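Local coordinates for protein PlaB phospholipase (Legionella pneumophila, PDB 6ZTI) that acts as a phospholipase of the alpha/beta-hydrolase type and binds NAD(H), which mediates its assembly into tetramers and so controls its activity, at residues L166-D171 against Y340-F345; I356-Y361 against R381-N386. One frame throughout, in Å; residues are numbered along the deposited sequence.

Both contacts reach the mixed beta-sheet, with their centres about 11 Å apart. Interaction 1 sets the turn at 166-171 on strand 340-349; interaction 2 faces strand 358-364, next along the chain, with the end of strand 378-383 across a bound thio-NAD. The loop after Arg383 ties them together: Glu167 OE2 probably accepts from Leu385 N at 2.8 Å, and Leu168 O from Asn384 ND2 at 2.9 Å. Phe345 CD1 and Leu360 CD1 also pack 3.4 Å apart. Interaction 2 grips the dinucleotide directly, whereas in interaction 1 the Leu168 side chain stays about 8 Å from a bound thio-NAD.

Interaction 1: L166-D171 against Y340-F345; sequences LELGSD and YSMIIF
Leu168 and Met342 meet through their outermost methyl groups, Leu168 CD2 lying 3.8 Å from Met342 CE. Met342 SD follows, 4.1 Å from Leu168 CD2. The two side chains approach at a slant. Met342 leaves its strand toward the loop with CG anti to the backbone N (chi1 -167°), then bends at the thioether (chi3 95°), which swings CE round to the leucine. Leu168 does not start out toward the strand; its CD2 branch closes the distance.

The leucine sits inside a type II beta turn running from Glu167 to Ser170, closed by Ser170 N donating to Glu167 O at 2.9 Å. This turn joins helix 160-166 to helix 171-180, with Ser170 as N-cap of the latter, and thus brings a connection between two helices against the mixed sheet. Gly169 takes the third position of the turn with positive phi (76°). Its bare CA meets the branch methyl of Ile344, Gly169 CA to Ile344 CG2 being 4.0 Å, and here the two backbones come nearest, 6.2 Å between Gly169 CA and Ile344 CA.

No hydrogen bond links the segments, and the four touching residues are buried. Thr392 of the neighbouring antiparallel strand 390-396 packs on both Leu168 and Met342, while Lys390 NZ binds Gly169 O.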
loop_
_atom_site.group_PDB
_atom_site.type_symbol
_atom_site.label_atom_id
_atom_site.label_comp_id
_atom_site.label_asym_id
_atom_site.label_seq_id
_atom_site.Cartn_x
_atom_site.Cartn_y
_atom_site.Cartn_z
ATOM N N LEU B 166 2.265 18.925 10.270
ATOM C CA LEU B 166 3.390 18.971 11.186
ATOM C C LEU B 166 4.548 18.074 10.753
ATOM O O LEU B 166 5.666 18.260 11.239
ATOM C CB LEU B 166 2.917 18.581 12.580
ATOM C CG LEU B 166 2.070 19.643 13.278
ATOM C CD1 LEU B 166 1.261 19.022 14.409
ATOM C CD2 LEU B 166 2.969 20.769 13.826
ATOM N N GLU B 167 4.308 17.115 9.864
ATOM C CA GLU B 167 5.344 16.170 9.464
ATOM C C GLU B 167 6.529 16.908 8.860
ATOM O O GLU B 167 6.362 17.773 7.998
ATOM C CB GLU B 167 4.779 15.156 8.463
ATOM C CG GLU B 167 5.704 13.947 8.188
ATOM C CD GLU B 167 5.116 12.925 7.203
ATOM O OE1 GLU B 167 4.000 13.139 6.681
ATOM O OE2 GLU B 167 5.778 11.901 6.939
ATOM N N LEU B 168 7.732 16.573 9.329
ATOM C CA LEU B 168 8.936 17.119 8.723
ATOM C C LEU B 168 8.876 16.929 7.214
ATOM O O LEU B 168 8.451 15.883 6.723
ATOM C CB LEU B 168 10.170 16.441 9.310
ATOM C CG LEU B 168 10.419 16.688 10.804
ATOM C CD1 LEU B 168 11.593 15.845 11.250
ATOM C CD2 LEU B 168 10.701 18.131 11.112
ATOM N N GLY B 169 9.265 17.967 6.480
ATOM C CA GLY B 169 9.220 17.921 5.033
ATOM C C GLY B 169 7.846 18.074 4.421
ATOM O O GLY B 169 7.700 17.876 3.212
ATOM N N SER B 170 6.839 18.426 5.213
ATOM C CA SER B 170 5.481 18.556 4.706
ATOM C C SER B 170 5.406 19.567 3.567
ATOM O O SER B 170 5.972 20.657 3.645
ATOM C CB SER B 170 4.557 18.994 5.842
ATOM O OG SER B 170 3.329 19.464 5.352
ATOM N N ASP B 171 4.662 19.219 2.518
ATOM C CA ASP B 171 4.432 20.188 1.450
ATOM C C ASP B 171 3.668 21.407 1.957
ATOM O O ASP B 171 3.867 22.517 1.452
ATOM C CB ASP B 171 3.682 19.531 0.292
ATOM C CG ASP B 171 4.571 18.577 -0.528
ATOM O OD1 ASP B 171 5.775 18.867 -0.704
ATOM O OD2 ASP B 171 4.061 17.535 -1.001
ATOM N N TYR B 340 22.117 22.956 17.150
ATOM C CA TYR B 340 21.814 22.093 16.017
ATOM C C TYR B 340 21.222 22.872 14.844
ATOM O O TYR B 340 20.632 23.940 15.018
ATOM C CB TYR B 340 20.857 20.954 16.471
ATOM C CG TYR B 340 21.412 20.198 17.673
ATOM C CD1 TYR B 340 21.229 20.674 18.951
ATOM C CD2 TYR B 340 22.156 19.031 17.517
ATOM C CE1 TYR B 340 21.750 20.013 20.044
ATOM C CE2 TYR B 340 22.685 18.373 18.600
ATOM C CZ TYR B 340 22.471 18.869 19.864
ATOM O OH TYR B 340 22.975 18.243 20.966
ATOM N N SER B 341 21.416 22.328 13.636
ATOM C CA SER B 341 20.884 22.873 12.394
ATOM C C SER B 341 20.001 21.822 11.734
ATOM O O SER B 341 20.294 20.625 11.797
ATOM C CB SER B 341 21.997 23.287 11.436
ATOM O OG SER B 341 22.916 24.170 12.060
ATOM N N MET B 342 18.913 22.268 11.109
ATOM C CA MET B 342 18.004 21.383 10.401
ATOM C C MET B 342 17.986 21.780 8.934
ATOM O O MET B 342 17.925 22.969 8.599
ATOM C CB MET B 342 16.604 21.442 11.005
ATOM C CG MET B 342 15.710 20.340 10.539
ATOM S SD MET B 342 14.283 20.103 11.588
ATOM C CE MET B 342 13.082 21.079 10.706
ATOM N N ILE B 343 18.099 20.791 8.070
ATOM C CA ILE B 343 18.056 20.986 6.636
ATOM C C ILE B 343 16.830 20.255 6.125
ATOM O O ILE B 343 16.633 19.074 6.435
ATOM C CB ILE B 343 19.324 20.461 5.946
ATOM C CG1 ILE B 343 20.579 20.965 6.653
ATOM C CG2 ILE B 343 19.307 20.878 4.459
ATOM C CD1 ILE B 343 21.866 20.520 5.970
ATOM N N ILE B 344 15.994 20.952 5.371
ATOM C CA ILE B 344 14.869 20.335 4.675
ATOM C C ILE B 344 15.216 20.370 3.191
ATOM O O ILE B 344 15.304 21.452 2.599
ATOM C CB ILE B 344 13.541 21.055 4.957
ATOM C CG1 ILE B 344 13.253 21.090 6.456
ATOM C CG2 ILE B 344 12.359 20.332 4.235
ATOM C CD1 ILE B 344 12.139 22.063 6.846
ATOM N N PHE B 345 15.422 19.202 2.592
ATOM C CA PHE B 345 15.730 19.111 1.169
ATOM C C PHE B 345 14.455 18.870 0.381
ATOM O O PHE B 345 13.614 18.046 0.759
ATOM C CB PHE B 345 16.717 17.983 0.843
ATOM C CG PHE B 345 18.085 18.149 1.448
ATOM C CD1 PHE B 345 19.077 18.834 0.784
ATOM C CD2 PHE B 345 18.389 17.555 2.656
ATOM C CE1 PHE B 345 20.326 18.958 1.337
ATOM C CE2 PHE B 345 19.631 17.684 3.217
ATOM C CZ PHE B 345 20.601 18.377 2.558
#

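Interaction 2: I356-Y361 against R381-N386; sequences IDYDLY and RQRNLN. With SND (thionicotinamide-adenine-dinucleotide), chain O.
Tyr358 and Arg383 brush past each other beside a bound thio-NAD, Tyr358 OH lying 4.1 Å from Arg383 CD. The walk starts at Arg381, which meets Leu360 of the other strand only through the ligand. Its side chain, extended from CG to NE, presents one edge of its guanidinium to the diphosphate: NE donates to O2A at 2.9 Å, nearly straight at 164°, with O2A in the guanidinium plane. Arg381 NH2 reaches the second phosphate through O1N at 3.1 Å, and its bond to O2A is weak. Adenine N7A stands 3.0 Å above one guanidinium face, toward its rim, the base steeply tilted to it. NH2 also donates to Val208 O of the second subunit, so this arginine touches both the bound dinucleotide and the neighbouring chain.

Gln382 borders another bound dinucleotide, its NE2 bonding Ala137 O and Tyr211 OH. The Arg383 side chain sets out toward the other segment, CG anti to the backbone N (chi1 -165°), and bends at chi3. Its guanidinium stands 53° from the plane of the Tyr358 ring, whose hydroxyl is bonded to Arg388 O. Ile356 O lies obliquely 4.0 Å from Arg383 NH1, too far to bond. The adenosine ribose hydroxyl O3B sits over one guanidinium face, 3.3 Å from Arg383 CZ. Beyond it, Asn384 OD1 accepts from Asn386 N at 2.8 Å, an Asx turn that bends the chain after the strand.

At the N1A/N6A edge of the adenine, the Leu360 backbone pairs with the base: Leu360 N donates to N1A, and N6A returns a bond to Leu360 O at 2.8 Å. This paired backbone recognition of adenine, joined to arginine contacts with diphosphate and ribose, makes a dinucleotide pocket between strands 358-364 and 378-383, with Tyr393 of the same chain and Arg145 and Asn209 of the second subunit also bonding the ligand, consistent with NAD(H)-mediated tetramerization.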
loop_
_atom_site.group_PDB
_atom_site.type_symbol
_atom_site.label_atom_id
_atom_site.label_comp_id
_atom_site.label_asym_id
_atom_site.label_seq_id
_atom_site.Cartn_x
_atom_site.Cartn_y
_atom_site.Cartn_z
ATOM N N ILE B 356 11.872 10.980 -6.404
ATOM C CA ILE B 356 11.688 10.001 -5.338
ATOM C C ILE B 356 12.806 8.969 -5.274
ATOM O O ILE B 356 12.823 8.165 -4.329
ATOM C CB ILE B 356 10.330 9.278 -5.469
ATOM C CG1 ILE B 356 10.224 8.564 -6.819
ATOM C CG2 ILE B 356 9.196 10.256 -5.345
ATOM C CD1 ILE B 356 9.307 7.362 -6.790
ATOM N N ASP B 357 13.711 8.933 -6.254
ATOM C CA ASP B 357 14.785 7.935 -6.312
ATOM C C ASP B 357 16.128 8.654 -6.420
ATOM O O ASP B 357 16.538 9.049 -7.518
ATOM C CB ASP B 357 14.593 6.995 -7.490
ATOM C CG ASP B 357 13.230 6.327 -7.494
ATOM O OD1 ASP B 357 12.847 5.731 -6.461
ATOM O OD2 ASP B 357 12.542 6.402 -8.538
ATOM N N TYR B 358 16.825 8.805 -5.296
ATOM C CA TYR B 358 18.053 9.593 -5.269
ATOM C C TYR B 358 18.853 9.250 -4.019
ATOM O O TYR B 358 18.300 8.810 -3.002
ATOM C CB TYR B 358 17.751 11.097 -5.287
ATOM C CG TYR B 358 16.941 11.487 -4.091
ATOM C CD1 TYR B 358 15.560 11.435 -4.129
ATOM C CD2 TYR B 358 17.553 11.857 -2.900
ATOM C CE1 TYR B 358 14.803 11.759 -3.017
ATOM C CE2 TYR B 358 16.806 12.180 -1.785
ATOM C CZ TYR B 358 15.434 12.129 -1.852
ATOM O OH TYR B 358 14.686 12.451 -0.754
ATOM N N ASP B 359 20.163 9.474 -4.114
ATOM C CA ASP B 359 21.081 9.465 -2.979
ATOM C C ASP B 359 21.604 10.881 -2.765
ATOM O O ASP B 359 22.090 11.512 -3.713
ATOM C CB ASP B 359 22.269 8.527 -3.222
ATOM C CG ASP B 359 21.874 7.062 -3.272
ATOM O OD1 ASP B 359 21.031 6.629 -2.457
ATOM O OD2 ASP B 359 22.435 6.342 -4.123
ATOM N N LEU B 360 21.531 11.364 -1.526
ATOM C CA LEU B 360 21.953 12.709 -1.170
ATOM C C LEU B 360 23.094 12.647 -0.166
ATOM O O LEU B 360 22.961 12.042 0.906
ATOM C CB LEU B 360 20.788 13.511 -0.594
ATOM C CG LEU B 360 21.035 15.005 -0.434
ATOM C CD1 LEU B 360 19.735 15.745 -0.577
ATOM C CD2 LEU B 360 21.696 15.305 0.926
ATOM N N TYR B 361 24.185 13.331 -0.487
ATOM C CA TYR B 361 25.409 13.287 0.296
ATOM C C TYR B 361 25.780 14.675 0.767
ATOM O O TYR B 361 25.774 15.624 -0.021
ATOM C CB TYR B 361 26.578 12.743 -0.513
ATOM C CG TYR B 361 26.392 11.356 -1.031
ATOM C CD1 TYR B 361 25.835 11.136 -2.277
ATOM C CD2 TYR B 361 26.801 10.262 -0.291
ATOM C CE1 TYR B 361 25.676 9.868 -2.759
ATOM C CE2 TYR B 361 26.645 8.989 -0.770
ATOM C CZ TYR B 361 26.086 8.801 -2.005
ATOM O OH TYR B 361 25.917 7.534 -2.484
ATOM N N ARG B 381 17.644 11.719 10.617
ATOM C CA ARG B 381 17.111 11.956 9.286
ATOM C C ARG B 381 15.711 11.373 9.207
ATOM O O ARG B 381 15.403 10.359 9.832
ATOM C CB ARG B 381 17.998 11.345 8.176
ATOM C CG ARG B 381 18.087 9.847 8.220
ATOM C CD ARG B 381 19.235 9.342 7.363
ATOM N NE ARG B 381 19.084 7.941 6.982
ATOM C CZ ARG B 381 19.950 7.291 6.200
ATOM N NH1 ARG B 381 21.020 7.913 5.734
ATOM N NH2 ARG B 381 19.749 6.027 5.873
ATOM N N GLN B 382 14.869 12.022 8.410
ATOM C CA GLN B 382 13.493 11.595 8.225
ATOM C C GLN B 382 13.119 11.902 6.788
ATOM O O GLN B 382 13.534 12.925 6.244
ATOM C CB GLN B 382 12.534 12.311 9.199
ATOM C CG GLN B 382 11.414 11.435 9.759
ATOM C CD GLN B 382 10.438 12.167 10.700
ATOM O OE1 GLN B 382 9.673 13.038 10.276
ATOM N NE2 GLN B 382 10.441 11.775 11.975
ATOM N N ARG B 383 12.360 11.009 6.170
ATOM C CA ARG B 383 11.834 11.250 4.839
ATOM C C ARG B 383 10.320 11.282 4.924
ATOM O O ARG B 383 9.706 10.398 5.533
ATOM C CB ARG B 383 12.274 10.192 3.818
ATOM C CG ARG B 383 12.022 10.651 2.382
ATOM C CD ARG B 383 12.531 9.652 1.348
ATOM N NE ARG B 383 11.753 8.417 1.345
ATOM C CZ ARG B 383 11.959 7.408 0.508
ATOM N NH1 ARG B 383 12.923 7.487 -0.400
ATOM N NH2 ARG B 383 11.193 6.322 0.570
ATOM N N ASN B 384 9.734 12.316 4.332
ATOM C CA ASN B 384 8.297 12.517 4.416
ATOM C C ASN B 384 7.566 11.364 3.735
ATOM O O ASN B 384 7.937 10.917 2.644
ATOM C CB ASN B 384 7.919 13.851 3.777
ATOM C CG ASN B 384 6.459 14.226 4.021
ATOM O OD1 ASN B 384 5.569 13.812 3.286
ATOM N ND2 ASN B 384 6.215 14.997 5.068
ATOM N N LEU B 385 6.522 10.875 4.397
ATOM C CA LEU B 385 5.786 9.726 3.885
ATOM C C LEU B 385 4.830 10.086 2.760
ATOM O O LEU B 385 4.469 9.206 1.971
ATOM C CB LEU B 385 5.004 9.059 5.021
ATOM C CG LEU B 385 5.835 8.565 6.209
ATOM C CD1 LEU B 385 4.931 7.864 7.235
ATOM C CD2 LEU B 385 6.940 7.635 5.759
ATOM N N ASN B 386 4.404 11.344 2.670
ATOM C CA ASN B 386 3.522 11.763 1.587
ATOM C C ASN B 386 4.288 12.226 0.352
ATOM O O ASN B 386 3.777 12.103 -0.764
ATOM C CB ASN B 386 2.597 12.876 2.086
ATOM C CG ASN B 386 1.586 12.378 3.111
ATOM O OD1 ASN B 386 0.914 11.370 2.895
ATOM N ND2 ASN B 386 1.472 13.088 4.229
HETATM P PA SND O . 15.671 5.708 7.391
HETATM O O1A SND O . 14.593 6.019 8.357
HETATM O O2A SND O . 17.075 6.085 7.837
HETATM O O5B SND O . 15.441 6.405 5.944
HETATM C C5B SND O . 14.096 6.471 5.432
HETATM C C4B SND O . 14.126 6.684 3.939
HETATM O O4B SND O . 14.861 7.892 3.634
HETATM C C3B SND O . 14.790 5.571 3.129
HETATM O O3B SND O . 14.089 5.357 1.908
HETATM C C2B SND O . 16.190 6.126 2.894
HETATM O O2B SND O . 16.819 5.598 1.735
HETATM C C1B SND O . 15.868 7.599 2.688
HETATM N N9A SND O . 16.999 8.481 2.932
HETATM C C8A SND O . 17.568 8.768 4.144
HETATM N N7A SND O . 18.671 9.474 4.063
HETATM C C5A SND O . 18.835 9.667 2.702
HETATM C C6A SND O . 19.850 10.287 1.951
HETATM N N6A SND O . 20.889 10.927 2.500
HETATM N N1A SND O . 19.749 10.245 0.607
HETATM C C2A SND O . 18.680 9.660 0.060
HETATM N N3A SND O . 17.651 9.060 0.663
HETATM C C4A SND O . 17.803 9.079 1.992
HETATM O O3 SND O . 15.687 4.154 7.068
HETATM P PN SND O . 16.410 3.168 6.036
HETATM O O1N SND O . 17.699 3.763 5.616
HETATM O O2N SND O . 15.421 2.799 5.000
HETATM O O5D SND O . 16.660 1.952 7.053
HETATM C C5D SND O . 15.659 0.924 7.240
HETATM C C4D SND O . 15.639 0.430 8.676
HETATM O O4D SND O . 16.981 0.091 9.105
HETATM C C3D SND O . 15.126 1.416 9.726
HETATM O O3D SND O . 14.537 0.701 10.817
HETATM C C2D SND O . 16.416 2.115 10.154
HETATM O O2D SND O . 16.314 2.712 11.440
HETATM C C1D SND O . 17.363 0.921 10.174
HETATM N N1N SND O . 18.794 1.387 9.934
HETATM C C2N SND O . 19.183 1.560 8.659
HETATM C C3N SND O . 20.483 1.920 8.375
HETATM C C7N SND O . 20.948 2.007 6.964
HETATM S S7N SND O . 22.354 1.263 6.484
HETATM N N7N SND O . 20.164 2.639 6.114
HETATM C C4N SND O . 21.368 2.105 9.431
HETATM C C5N SND O . 20.938 1.939 10.734
HETATM C C6N SND O . 19.633 1.579 10.972
#